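Local coordinates for LPXTG cell wall anchor domain-containing protein (Lactobacillus rhamnosus, PDB 7CBS) that serves as the basal subunit of the sortase-assembled SpaCBA pilus, probably anchoring the fibre to the cell wall and contributing to adhesion, at residues 30-35 with 116-121; 67-72 with 138-143; 76-81 with 130-135; 96-101 with 149-154. All blocks are in the same frame, centred on the assembly; numbering follows the deposited sequence.

Interaction 1: residues 30-35 with 116-121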
# COMPACT_ATOMS: atom_id res chain seq x y z
N ASP A 30 2.32 -2.12 2.30
CA ASP A 30 3.60 -1.84 1.60
C ASP A 30 4.73 -1.94 2.62
O ASP A 30 4.57 -1.42 3.74
CB ASP A 30 3.58 -0.46 0.93
CG ASP A 30 2.50 -0.32 -0.12
OD1 ASP A 30 2.02 -1.37 -0.59
OD2 ASP A 30 2.13 0.82 -0.46
N VAL A 31 5.82 -2.62 2.25
CA VAL A 31 7.05 -2.75 3.09
C VAL A 31 8.22 -2.15 2.30
O VAL A 31 8.52 -2.66 1.20
CB VAL A 31 7.35 -4.21 3.48
CG1 VAL A 31 8.70 -4.34 4.15
CG2 VAL A 31 6.24 -4.79 4.35
N VAL A 32 8.83 -1.10 2.85
CA VAL A 32 10.08 -0.47 2.32
C VAL A 32 11.22 -0.82 3.28
O VAL A 32 11.13 -0.44 4.47
CB VAL A 32 9.91 1.05 2.13
CG1 VAL A 32 11.03 1.65 1.29
CG2 VAL A 32 8.56 1.38 1.52
N LEU A 33 12.21 -1.58 2.81
CA LEU A 33 13.47 -1.87 3.54
C LEU A 33 14.49 -0.78 3.19
O LEU A 33 14.68 -0.54 1.98
CB LEU A 33 13.99 -3.25 3.15
CG LEU A 33 14.97 -3.85 4.15
CD1 LEU A 33 14.96 -5.37 4.09
CD2 LEU A 33 16.37 -3.30 3.92
N HIS A 34 15.12 -0.18 4.20
CA HIS A 34 16.16 0.88 4.05
C HIS A 34 17.54 0.29 4.37
O HIS A 34 17.78 -0.05 5.54
CB HIS A 34 15.85 2.07 4.97
CG HIS A 34 14.53 2.71 4.73
ND1 HIS A 34 14.41 4.03 4.32
CD2 HIS A 34 13.27 2.25 4.89
CE1 HIS A 34 13.13 4.34 4.22
NE2 HIS A 34 12.41 3.26 4.56
N LYS A 35 18.40 0.17 3.36
CA LYS A 35 19.83 -0.21 3.50
C LYS A 35 20.67 1.07 3.55
O LYS A 35 20.97 1.63 2.48
CB LYS A 35 20.25 -1.13 2.34
CG LYS A 35 21.69 -1.60 2.35
CD LYS A 35 22.02 -2.57 3.45
CE LYS A 35 23.47 -3.02 3.41
NZ LYS A 35 23.90 -3.61 4.70
N GLN A 116 16.87 6.48 -1.89
CA GLN A 116 17.48 6.62 -0.54
C GLN A 116 17.69 5.23 0.07
O GLN A 116 17.18 5.00 1.19
CB GLN A 116 16.57 7.48 0.35
CG GLN A 116 16.33 8.88 -0.19
CD GLN A 116 17.61 9.65 -0.38
OE1 GLN A 116 18.46 9.70 0.51
NE2 GLN A 116 17.75 10.27 -1.54
N GLY A 117 18.42 4.36 -0.63
CA GLY A 117 18.70 2.97 -0.21
C GLY A 117 17.43 2.20 0.11
O GLY A 117 17.47 1.39 1.05
N GLU A 118 16.36 2.44 -0.66
CA GLU A 118 15.00 1.90 -0.42
C GLU A 118 14.75 0.70 -1.34
O GLU A 118 15.00 0.82 -2.55
CB GLU A 118 13.93 2.96 -0.69
CG GLU A 118 13.65 3.88 0.48
CD GLU A 118 12.88 5.13 0.10
OE1 GLU A 118 13.32 5.81 -0.85
OE2 GLU A 118 11.86 5.44 0.75
N ALA A 119 14.26 -0.41 -0.77
CA ALA A 119 13.74 -1.60 -1.49
C ALA A 119 12.23 -1.69 -1.23
O ALA A 119 11.85 -2.06 -0.10
CB ALA A 119 14.46 -2.84 -1.03
N TYR A 120 11.42 -1.37 -2.24
CA TYR A 120 9.94 -1.23 -2.14
C TYR A 120 9.27 -2.57 -2.46
O TYR A 120 9.49 -3.11 -3.56
CB TYR A 120 9.45 -0.12 -3.08
CG TYR A 120 7.96 0.04 -3.13
CD1 TYR A 120 7.17 -0.75 -3.95
CD2 TYR A 120 7.31 0.99 -2.34
CE1 TYR A 120 5.80 -0.62 -3.99
CE2 TYR A 120 5.93 1.13 -2.36
CZ TYR A 120 5.17 0.33 -3.20
OH TYR A 120 3.82 0.46 -3.24
N PHE A 121 8.47 -3.07 -1.51
CA PHE A 121 7.62 -4.28 -1.65
C PHE A 121 6.16 -3.88 -1.46
O PHE A 121 5.70 -3.84 -0.30
CB PHE A 121 8.03 -5.35 -0.64
CG PHE A 121 9.44 -5.87 -0.79
CD1 PHE A 121 9.73 -6.90 -1.67
CD2 PHE A 121 10.47 -5.33 -0.04
CE1 PHE A 121 11.01 -7.39 -1.79
CE2 PHE A 121 11.77 -5.82 -0.17
CZ PHE A 121 12.03 -6.84 -1.05
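Val31 and Phe121 open a regular antiparallel ladder, two hydrogen bonds tying them: Val31 N gives a nearly straight bond to Phe121 O at 2.8 Å, and Phe121 N returns one to Val31 O. Leu33 and Ala119 repeat the pattern, and Lys35 N closes the end on Gly117 O at 2.8 Å. Between these rungs Val32 faces Tyr120 and His34 faces Glu118 as non-hydrogen-bonded pairs. Glu118 CG lies over one face of the His34 imidazole, 4.1 Å from its centroid, and also meets Val32 CG1 at 3.5 Å. A chi1 of 176° sends the Tyr120 ring away from its own backbone N, past Val32 CG2, and carries its hydroxyl toward Asp30, where OH stands 3.3 Å from OD2. The Asp30 carboxylate is bonded at both oxygens: OD1 by Asp123 N, OD2 by Ser166 OG of the second subunit. Replacing Asp30 by an alanine would probably leave Asp123 N and that serine without their acceptor, close to the bound magnesium ion. His34 NE2 is fixed by Asp169, and Lys35 NZ by Ser149. Strand 28-34 lies between strand 118-128 and the parallel strand 167-170, while Leu33 and Phe121, on the face opposite Tyr120, pack onto Phe68 of strand 67-72.

Interaction 2: residues 67-72 with 138-143; sequences TFTVYD and KETAAP
Thr67 and Thr69 pair antiparallel with strand 138-141, but a classic beta bulge shifts the register by one, Thr140 and Ala141 together facing Thr67. Thr67 O takes the amide of Thr140 at 2.9 Å and, weakly, that of Ala141, while Thr67 N reaches Ala141 O. Beyond the bulge, Thr69 and Lys138 exchange two straight bonds, Thr69 N to Lys138 O at 2.8 Å and Lys138 N to Thr69 O at 3.0 Å. Thr140 has OG1 between its backbone N and carbonyl carbon (chi1 53°), which turns the hydroxyl in toward Thr69 and brings the two OG1 atoms to 2.8 Å; either could be the donor. Its methyl CG2 also lies 3.4 Å from Thr69 OG1. Gln110 NE2 of strand 107-112 also bonds Thr69 OG1, and Thr140 OG1 only weakly. On the face of the threonines, Lys138 CD comes within 3.6 Å of Tyr71 CE1. On the opposite face Glu139 CB sits over the Phe68 ring, 4.2 Å from the centroid. The contact thus has two characters: hydroxyls joined beside the bulge, and charged residues spending their apolar parts on packing, the glutamate CB over a ring and the lysine methylenes passing beside the tyrosine.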
# COMPACT_ATOMS: atom_id res chain seq x y z
N THR A 67 20.20 -6.30 -3.53
CA THR A 67 19.02 -7.16 -3.81
C THR A 67 18.51 -7.78 -2.50
O THR A 67 19.23 -8.62 -1.92
CB THR A 67 19.34 -8.26 -4.83
OG1 THR A 67 19.92 -7.67 -5.99
CG2 THR A 67 18.12 -9.06 -5.24
N PHE A 68 17.32 -7.36 -2.06
CA PHE A 68 16.54 -7.99 -0.97
C PHE A 68 15.45 -8.86 -1.60
O PHE A 68 14.81 -8.42 -2.57
CB PHE A 68 15.97 -6.93 -0.02
CG PHE A 68 16.99 -6.36 0.94
CD1 PHE A 68 17.81 -5.31 0.56
CD2 PHE A 68 17.14 -6.89 2.21
CE1 PHE A 68 18.75 -4.80 1.44
CE2 PHE A 68 18.07 -6.37 3.09
CZ PHE A 68 18.87 -5.32 2.71
N THR A 69 15.27 -10.07 -1.05
CA THR A 69 14.26 -11.08 -1.46
C THR A 69 13.32 -11.30 -0.28
O THR A 69 13.82 -11.46 0.85
CB THR A 69 14.95 -12.38 -1.92
OG1 THR A 69 15.92 -12.04 -2.91
CG2 THR A 69 13.99 -13.41 -2.48
N VAL A 70 12.00 -11.29 -0.53
CA VAL A 70 10.94 -11.49 0.50
C VAL A 70 10.30 -12.86 0.28
O VAL A 70 9.95 -13.17 -0.88
CB VAL A 70 9.90 -10.35 0.50
CG1 VAL A 70 9.20 -10.18 -0.84
CG2 VAL A 70 8.88 -10.51 1.62
N TYR A 71 10.19 -13.66 1.35
CA TYR A 71 9.61 -15.03 1.35
C TYR A 71 8.40 -15.07 2.29
O TYR A 71 8.45 -14.42 3.34
CB TYR A 71 10.63 -16.07 1.82
CG TYR A 71 11.94 -16.07 1.07
CD1 TYR A 71 12.95 -15.18 1.41
CD2 TYR A 71 12.18 -16.97 0.05
CE1 TYR A 71 14.16 -15.18 0.73
CE2 TYR A 71 13.39 -16.99 -0.62
CZ TYR A 71 14.38 -16.09 -0.29
OH TYR A 71 15.57 -16.10 -0.95
N ASP A 72 7.37 -15.84 1.92
CA ASP A 72 6.21 -16.19 2.79
C ASP A 72 6.64 -17.33 3.72
O ASP A 72 6.91 -18.43 3.20
CB ASP A 72 5.00 -16.56 1.93
CG ASP A 72 3.82 -17.14 2.71
OD1 ASP A 72 3.67 -16.80 3.90
OD2 ASP A 72 3.07 -17.94 2.11
N LYS A 138 15.59 -11.24 3.25
CA LYS A 138 17.03 -11.58 3.14
C LYS A 138 17.70 -10.69 2.08
O LYS A 138 17.03 -10.37 1.08
CB LYS A 138 17.23 -13.04 2.73
CG LYS A 138 16.57 -14.08 3.63
CD LYS A 138 16.78 -15.50 3.14
CE LYS A 138 18.23 -15.93 3.07
NZ LYS A 138 18.35 -17.35 2.65
N GLU A 139 18.96 -10.32 2.32
CA GLU A 139 19.87 -9.71 1.32
C GLU A 139 20.55 -10.86 0.56
O GLU A 139 21.38 -11.55 1.17
CB GLU A 139 20.90 -8.80 1.99
CG GLU A 139 21.91 -8.20 1.03
CD GLU A 139 23.00 -7.38 1.69
OE1 GLU A 139 22.68 -6.54 2.56
OE2 GLU A 139 24.18 -7.58 1.34
N THR A 140 20.20 -11.05 -0.72
CA THR A 140 20.61 -12.22 -1.55
C THR A 140 21.67 -11.80 -2.58
O THR A 140 22.20 -12.71 -3.25
CB THR A 140 19.39 -12.85 -2.24
OG1 THR A 140 18.70 -11.81 -2.93
CG2 THR A 140 18.46 -13.54 -1.27
N ALA A 141 21.95 -10.51 -2.73
CA ALA A 141 22.99 -9.98 -3.64
C ALA A 141 23.35 -8.54 -3.25
O ALA A 141 22.44 -7.78 -2.87
CB ALA A 141 22.53 -10.06 -5.08
N ALA A 142 24.64 -8.20 -3.36
CA ALA A 142 25.20 -6.87 -3.04
C ALA A 142 26.48 -6.67 -3.84
O ALA A 142 27.21 -7.63 -4.09
CB ALA A 142 25.46 -6.76 -1.56
N PRO A 143 26.79 -5.43 -4.28
CA PRO A 143 28.13 -5.09 -4.76
C PRO A 143 29.19 -5.53 -3.75
O PRO A 143 28.86 -5.69 -2.58
CB PRO A 143 28.09 -3.56 -4.90
CG PRO A 143 26.62 -3.24 -5.14
CD PRO A 143 25.85 -4.30 -4.38

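Interaction 3: residues 76-81 with 130-135; sequences DFWQLV and QHAAVY
Val134 sits at the apolar centre, its two methyls pressed against Phe77. CG1 lies over one face of the phenyl ring, 4.0 Å from the centroid and 25° off the normal, while CG2 meets CD2 of the same ring at 3.6 Å; the two side chains cross at about a right angle. Val81 CG2, one turn further along the helix, covers the opposite face, so the ring is clamped between valines. Phe77 holds its CG trans to the amide nitrogen (chi1 -175°), which swings the ring toward the strand. Val134 CG2 also reaches Trp78 CZ2 at 4.0 Å, and Phe77 CD2 lies over the indole face. Outward, Ala132 CB touches Trp78 CZ2 and His131 CB approaches Trp78 CD1 at 3.9 Å. The polar edge is a single bond: Trp78 NE1 gives its hydrogen to Ala132 O at 3.0 Å, with an N-H...O angle of 170°, the oxygen lying in the indole plane. A leucine in place of Trp78 is likely to leave Ala132 O without this donor and to open a gap beside Val134 CG2. Val153 and Val155 of strand 152-155 and Leu95 of helix 88-95 pack round Phe77. The arrangement is that of a helix laid over a beta-sheet: aromatic residues of helix 74-84 cover the start of strand 131-141 within the pilin's N-terminal domain.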
# COMPACT_ATOMS: atom_id res chain seq x y z
N ASP A 76 5.22 -22.20 8.37
CA ASP A 76 6.38 -22.63 9.19
C ASP A 76 6.41 -21.81 10.48
O ASP A 76 6.66 -22.40 11.55
CB ASP A 76 7.71 -22.51 8.43
CG ASP A 76 7.87 -23.53 7.32
OD1 ASP A 76 7.22 -24.59 7.41
OD2 ASP A 76 8.65 -23.27 6.37
N PHE A 77 6.15 -20.50 10.39
CA PHE A 77 6.19 -19.57 11.55
C PHE A 77 5.19 -20.02 12.61
O PHE A 77 5.61 -20.19 13.76
CB PHE A 77 5.94 -18.12 11.13
CG PHE A 77 6.09 -17.14 12.27
CD1 PHE A 77 7.33 -16.65 12.63
CD2 PHE A 77 4.99 -16.74 13.02
CE1 PHE A 77 7.48 -15.78 13.70
CE2 PHE A 77 5.13 -15.86 14.08
CZ PHE A 77 6.38 -15.38 14.42
N TRP A 78 3.91 -20.19 12.25
CA TRP A 78 2.82 -20.52 13.21
C TRP A 78 2.97 -21.96 13.72
O TRP A 78 2.51 -22.23 14.84
CB TRP A 78 1.44 -20.28 12.60
CG TRP A 78 1.19 -18.84 12.30
CD1 TRP A 78 0.81 -18.29 11.11
CD2 TRP A 78 1.34 -17.74 13.22
NE1 TRP A 78 0.70 -16.94 11.23
CE2 TRP A 78 1.02 -16.57 12.51
CE3 TRP A 78 1.70 -17.64 14.57
CZ2 TRP A 78 1.06 -15.31 13.10
CZ3 TRP A 78 1.74 -16.39 15.15
CH2 TRP A 78 1.43 -15.24 14.42
N GLN A 79 3.59 -22.83 12.93
CA GLN A 79 3.90 -24.24 13.29
C GLN A 79 4.96 -24.23 14.40
O GLN A 79 4.83 -25.02 15.34
CB GLN A 79 4.34 -25.02 12.05
N LEU A 80 5.95 -23.34 14.29
CA LEU A 80 7.08 -23.19 15.25
C LEU A 80 6.55 -22.59 16.56
O LEU A 80 6.90 -23.12 17.64
CB LEU A 80 8.15 -22.28 14.63
CG LEU A 80 9.20 -23.01 13.80
CD1 LEU A 80 10.06 -22.01 13.04
CD2 LEU A 80 10.06 -23.89 14.69
N VAL A 81 5.73 -21.54 16.47
CA VAL A 81 5.13 -20.83 17.64
C VAL A 81 4.19 -21.78 18.40
O VAL A 81 4.19 -21.73 19.65
CB VAL A 81 4.41 -19.54 17.19
CG1 VAL A 81 3.53 -18.96 18.28
CG2 VAL A 81 5.41 -18.50 16.71
N GLN A 130 -6.20 -18.19 6.25
CA GLN A 130 -6.97 -17.64 7.39
C GLN A 130 -6.02 -16.96 8.38
O GLN A 130 -6.52 -16.29 9.31
CB GLN A 130 -7.76 -18.74 8.10
N HIS A 131 -4.70 -17.11 8.19
CA HIS A 131 -3.64 -16.74 9.17
C HIS A 131 -3.05 -15.37 8.80
O HIS A 131 -2.90 -15.09 7.59
CB HIS A 131 -2.54 -17.81 9.22
CG HIS A 131 -3.05 -19.17 9.57
ND1 HIS A 131 -2.46 -20.32 9.08
CD2 HIS A 131 -4.08 -19.57 10.35
CE1 HIS A 131 -3.12 -21.37 9.52
NE2 HIS A 131 -4.11 -20.94 10.30
N ALA A 132 -2.72 -14.56 9.82
CA ALA A 132 -1.87 -13.36 9.70
C ALA A 132 -0.61 -13.76 8.93
O ALA A 132 -0.04 -14.82 9.24
CB ALA A 132 -1.52 -12.84 11.08
N ALA A 133 -0.20 -12.96 7.93
CA ALA A 133 0.97 -13.26 7.08
C ALA A 133 2.25 -13.03 7.89
O ALA A 133 2.22 -12.20 8.83
CB ALA A 133 0.93 -12.42 5.83
N VAL A 134 3.31 -13.77 7.58
CA VAL A 134 4.68 -13.58 8.14
C VAL A 134 5.68 -13.69 6.99
O VAL A 134 5.58 -14.67 6.23
CB VAL A 134 4.99 -14.58 9.27
CG1 VAL A 134 6.38 -14.35 9.87
CG2 VAL A 134 3.93 -14.55 10.37
N TYR A 135 6.58 -12.71 6.88
CA TYR A 135 7.52 -12.55 5.74
C TYR A 135 8.96 -12.55 6.27
O TYR A 135 9.20 -11.95 7.35
CB TYR A 135 7.17 -11.29 4.96
CG TYR A 135 5.80 -11.32 4.34
CD1 TYR A 135 5.54 -12.11 3.22
CD2 TYR A 135 4.74 -10.61 4.88
CE1 TYR A 135 4.27 -12.19 2.67
CE2 TYR A 135 3.47 -10.67 4.33
CZ TYR A 135 3.24 -11.46 3.22
OH TYR A 135 1.99 -11.52 2.67

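Interaction 4: residues 96-101 with 149-154; sequences SQDSYQ and SQNLVV
The side-chain amide of Asn151 bridges the loop after helix 88-95 and the lead-in to strand 152-155, in the D1 (N-terminal) domain of this Gram-positive pilin. The close-fitting part is formed by Ser96 against Asn151 and Val153. Ser96 OG lies 3.3 Å from Val153 CG2; its hydroxyl bonds Gln92 O, one turn back in helix 88-95, which fixes it beside the valine. Val153 is the buried residue here and leans also on Leu95 and on Val134 of strand 131-141, whereas the far side is looser. There Asp98 stands exposed and meets the strand segment through little more than its carboxylate, crossing Asn151 at about a right angle with the carboxylate and amide planes 45° apart. Asn151 spans both parts. Its CG is anti to the carbonyl carbon (chi1 -47°), which turns the amide toward the loop, where ND2 serves two acceptors, Ser96 O and Asp98 OD1, each close to the amide plane. Asn151 ND2 lies 2.9 Å from Asp98 OD1, nearly along the C-O axis of that oxygen, and the negative charge of the carboxylate would favour such an N-H donor. The bond to Ser96 O is straighter, 169° at the hydrogen and 2.7 Å from Asn151 ND2, with the donor standing above the serine's carbonyl plane.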
# COMPACT_ATOMS: atom_id res chain seq x y z
N SER A 96 14.97 -16.46 11.14
CA SER A 96 15.96 -15.43 10.72
C SER A 96 17.34 -16.06 10.51
O SER A 96 18.22 -15.36 9.96
CB SER A 96 16.03 -14.29 11.71
OG SER A 96 14.87 -13.47 11.64
N GLN A 97 17.53 -17.32 10.92
CA GLN A 97 18.84 -18.04 10.82
C GLN A 97 19.13 -18.38 9.35
O GLN A 97 18.16 -18.55 8.58
CB GLN A 97 18.82 -19.31 11.67
CG GLN A 97 18.60 -19.06 13.16
CD GLN A 97 19.52 -18.01 13.72
OE1 GLN A 97 19.27 -16.81 13.64
NE2 GLN A 97 20.61 -18.47 14.32
N ASP A 98 20.41 -18.48 9.00
CA ASP A 98 20.89 -18.87 7.64
C ASP A 98 20.70 -20.38 7.45
O ASP A 98 20.78 -20.83 6.29
CB ASP A 98 22.34 -18.44 7.42
CG ASP A 98 22.51 -16.99 7.01
OD1 ASP A 98 21.49 -16.28 6.91
OD2 ASP A 98 23.66 -16.57 6.79
N SER A 99 20.47 -21.12 8.54
CA SER A 99 20.09 -22.56 8.53
C SER A 99 18.79 -22.75 7.74
O SER A 99 18.79 -23.53 6.77
CB SER A 99 19.97 -23.10 9.93
OG SER A 99 21.16 -22.87 10.67
N TYR A 100 17.73 -22.03 8.15
CA TYR A 100 16.36 -22.14 7.59
C TYR A 100 16.38 -21.95 6.07
O TYR A 100 16.74 -20.84 5.63
CB TYR A 100 15.42 -21.12 8.25
CG TYR A 100 14.01 -21.14 7.69
CD1 TYR A 100 13.16 -22.21 7.92
CD2 TYR A 100 13.54 -20.08 6.93
CE1 TYR A 100 11.87 -22.23 7.41
CE2 TYR A 100 12.25 -20.09 6.41
CZ TYR A 100 11.42 -21.17 6.64
OH TYR A 100 10.15 -21.17 6.14
N GLN A 101 16.03 -23.00 5.32
CA GLN A 101 15.89 -22.97 3.84
C GLN A 101 14.40 -22.92 3.50
O GLN A 101 13.73 -23.94 3.58
CB GLN A 101 16.58 -24.17 3.18
CG GLN A 101 16.73 -24.03 1.66
CD GLN A 101 17.32 -22.71 1.22
OE1 GLN A 101 18.27 -22.20 1.81
NE2 GLN A 101 16.77 -22.15 0.16
N SER A 149 23.62 -7.53 5.47
CA SER A 149 22.54 -7.18 6.43
C SER A 149 21.95 -8.46 7.03
O SER A 149 22.03 -9.52 6.38
CB SER A 149 21.47 -6.35 5.76
OG SER A 149 21.88 -5.01 5.61
N GLN A 150 21.36 -8.34 8.22
CA GLN A 150 20.69 -9.45 8.94
C GLN A 150 19.35 -9.76 8.25
O GLN A 150 18.77 -8.83 7.65
CB GLN A 150 20.47 -9.09 10.42
N ASN A 151 18.89 -11.01 8.35
CA ASN A 151 17.54 -11.43 7.87
C ASN A 151 16.50 -10.91 8.87
O ASN A 151 16.82 -10.86 10.07
CB ASN A 151 17.44 -12.95 7.71
CG ASN A 151 18.60 -13.57 6.97
OD1 ASN A 151 19.00 -13.08 5.92
ND2 ASN A 151 19.14 -14.66 7.49
N LEU A 152 15.32 -10.52 8.39
CA LEU A 152 14.21 -9.96 9.21
C LEU A 152 12.95 -10.78 8.96
O LEU A 152 12.54 -10.90 7.78
CB LEU A 152 13.98 -8.49 8.84
CG LEU A 152 14.99 -7.48 9.36
CD1 LEU A 152 14.72 -6.12 8.73
CD2 LEU A 152 14.97 -7.39 10.88
N VAL A 153 12.36 -11.33 10.02
CA VAL A 153 11.04 -12.02 10.00
C VAL A 153 10.00 -11.06 10.57
O VAL A 153 10.09 -10.73 11.77
CB VAL A 153 11.08 -13.35 10.78
CG1 VAL A 153 9.69 -13.94 10.94
CG2 VAL A 153 12.02 -14.36 10.13
N VAL A 154 9.07 -10.61 9.73
CA VAL A 154 8.04 -9.59 10.07
C VAL A 154 6.68 -10.28 10.16
O VAL A 154 6.31 -10.98 9.19
CB VAL A 154 8.02 -8.45 9.03
CG1 VAL A 154 7.04 -7.35 9.42
CG2 VAL A 154 9.41 -7.89 8.79

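From the N terminus, residues 30-35 pair with 116-121, and interaction 1 closes the first loop. Residues 67-72 come next and find their partner at 138-143, so interaction 2 crosses interaction 1. Helix 74-84 follows at once; interaction 3, with 130-135, lies wholly within the span of interaction 2 and uses the same strand, 131-141, yet crosses interaction 1. Residues 96-101 close last, on 149-154, and interaction 4 crosses the other three. Phe121 of interaction 1 packs on Val70 of interaction 2. Between interactions 3 and 4, Tyr135 and Val154 bond as neighbouring strands, and Asp76 meets Tyr100, joining helix 74-84 to the loop after helix 88-95.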